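Local coordinates for synergistic-type venom protein S2C4 (Dendroaspis jamesoni kaimosae, PDB 7C28) that is a homodimeric three-finger toxin that probably enhances the toxicity of other venom toxins, at residues K56-T60 with D61-K65. Residues are numbered along the deposited sequence; the frame is centred on the assembly and turned at random.
Sequences KCCNT and DKCNK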
loop_
_atom_site.group_PDB
_atom_site.type_symbol
_atom_site.label_atom_id
_atom_site.label_comp_id
_atom_site.label_asym_id
_atom_site.label_seq_id
_atom_site.Cartn_x
_atom_site.Cartn_y
_atom_site.Cartn_z
ATOM N N LYS A 56 0.613 -4.782 -0.490
ATOM C CA LYS A 56 0.397 -5.265 -1.845
ATOM C C LYS A 56 0.966 -6.672 -1.944
ATOM O O LYS A 56 2.094 -6.915 -1.504
ATOM C CB LYS A 56 1.037 -4.333 -2.880
ATOM C CG LYS A 56 1.200 -4.950 -4.265
ATOM C CD LYS A 56 1.821 -3.954 -5.239
ATOM C CE LYS A 56 2.035 -4.573 -6.606
ATOM N NZ LYS A 56 2.794 -3.654 -7.501
ATOM N N CYS A 57 0.182 -7.598 -2.496
ATOM C CA CYS A 57 0.592 -8.990 -2.620
ATOM C C CYS A 57 0.463 -9.456 -4.062
ATOM O O CYS A 57 -0.525 -9.152 -4.736
ATOM C CB CYS A 57 -0.254 -9.903 -1.723
ATOM S SG CYS A 57 0.196 -9.920 0.030
ATOM N N CYS A 58 1.471 -10.193 -4.524
ATOM C CA CYS A 58 1.571 -10.643 -5.908
ATOM C C CYS A 58 2.257 -12.005 -5.904
ATOM O O CYS A 58 2.850 -12.417 -4.905
ATOM C CB CYS A 58 2.322 -9.633 -6.777
ATOM S SG CYS A 58 3.839 -9.069 -6.038
ATOM N N ASN A 59 2.179 -12.717 -7.023
ATOM C CA ASN A 59 2.740 -14.067 -7.061
ATOM C C ASN A 59 3.469 -14.355 -8.375
ATOM O O ASN A 59 3.332 -15.425 -8.969
ATOM C CB ASN A 59 1.640 -15.101 -6.806
ATOM C CG ASN A 59 0.692 -15.263 -7.987
ATOM O OD1 ASN A 59 0.474 -14.336 -8.771
ATOM N ND2 ASN A 59 0.153 -16.464 -8.136
ATOM N N THR A 60 4.303 -13.419 -8.823
ATOM C CA THR A 60 5.282 -13.716 -9.862
ATOM C C THR A 60 6.653 -13.232 -9.415
ATOM O O THR A 60 6.777 -12.447 -8.473
ATOM C CB THR A 60 4.919 -13.069 -11.207
ATOM O OG1 THR A 60 4.734 -11.661 -11.022
ATOM C CG2 THR A 60 3.646 -13.682 -11.782
ATOM N N ASP A 61 7.680 -13.694 -10.123
ATOM C CA ASP A 61 9.056 -13.506 -9.676
ATOM C C ASP A 61 9.400 -12.025 -9.574
ATOM O O ASP A 61 9.233 -11.274 -10.541
ATOM C CB ASP A 61 10.021 -14.231 -10.615
ATOM C CG ASP A 61 9.961 -15.745 -10.456
ATOM O OD1 ASP A 61 10.192 -16.240 -9.334
ATOM O OD2 ASP A 61 9.679 -16.444 -11.451
ATOM N N LYS A 62 9.847 -11.608 -8.385
ATOM C CA LYS A 62 10.229 -10.228 -8.077
ATOM C C LYS A 62 9.151 -9.219 -8.447
ATOM O O LYS A 62 9.456 -8.058 -8.733
ATOM C CB LYS A 62 11.532 -9.855 -8.795
ATOM C CG LYS A 62 12.726 -10.727 -8.454
ATOM C CD LYS A 62 13.974 -10.268 -9.209
ATOM C CE LYS A 62 14.972 -11.402 -9.381
ATOM N NZ LYS A 62 15.877 -11.170 -10.544
ATOM N N CYS A 63 7.890 -9.648 -8.469
ATOM C CA CYS A 63 6.769 -8.716 -8.529
ATOM C C CYS A 63 6.841 -7.612 -7.472
ATOM O O CYS A 63 6.319 -6.516 -7.693
ATOM C CB CYS A 63 5.459 -9.494 -8.432
ATOM S SG CYS A 63 5.198 -10.306 -6.876
ATOM N N ASN A 64 7.438 -7.880 -6.310
ATOM C CA ASN A 64 7.369 -6.948 -5.180
ATOM C C ASN A 64 8.536 -5.959 -5.150
ATOM O O ASN A 64 9.013 -5.598 -4.072
ATOM C CB ASN A 64 7.284 -7.722 -3.868
ATOM C CG ASN A 64 8.576 -8.435 -3.518
ATOM O OD1 ASN A 64 9.307 -8.901 -4.392
ATOM N ND2 ASN A 64 8.871 -8.507 -2.229
ATOM N N LYS A 65 9.005 -5.491 -6.305
ATOM C CA LYS A 65 10.125 -4.543 -6.381
ATOM C C LYS A 65 9.936 -3.283 -5.525
ATOM O O LYS A 65 8.907 -2.612 -5.589
ATOM C CB LYS A 65 10.366 -4.127 -7.835
ATOM C CG LYS A 65 10.957 -5.215 -8.712
ATOM C CD LYS A 65 10.798 -4.871 -10.182
ATOM C CE LYS A 65 9.327 -4.807 -10.567
ATOM N NZ LYS A 65 9.128 -4.423 -11.992
HETATM O O HOH W 1 5.666 -3.923 -6.746
#
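Cys58 and Cys63 close a small covalent ring at the carboxyl end of the chain, tying the last residue of strand 54-58 to the tail that curls back beside it. From CA of Cys58 the side chain heads toward the tail. Its CB lies 3.5 Å from CB of Cys63, and its SG is bonded to SG of Cys63 at 2.0 Å, with a torsion of 82° about the sulfur-sulfur bond, close to the perpendicular a disulfide prefers. Beyond the bond, the sulfur of Cys58 also lies 3.8 Å from the backbone N of Asn64. Both cysteines set SG between their own backbone N and carbonyl carbon (chi1 47° in Cys58), which turns each sulfur toward the other across the loop 58-63.

Within that loop Thr60 to Cys63 form a type II β turn, and N of Cys63 donates to O of Thr60 at 3.0 Å. The bond is nearly straight at the hydrogen (163°), although the donor stands above the carbonyl plane. Alongside, the short side chain of Thr60 packs its OG1 3.5 Å from CB of Cys63.

In the three-finger fold this bridge is one of the disulfides near the base from which the β-stranded fingers extend; the neighbouring Cys57, facing the other way, pairs with Cys46. Asn64 suits this base because its amide can serve two strands at once, with OD1 accepting from N of Val4 and ND2 donating to O of Phe25. Asp61 leaves the turn away from residues 56-60, and its carboxylate supplies an acceptor, OD1, for N of Thr2. The long, fully extended chain of Lys56 suits its place by carrying the ammonium to a water 3.0 Å from NZ, and this water donates to O of Cys63.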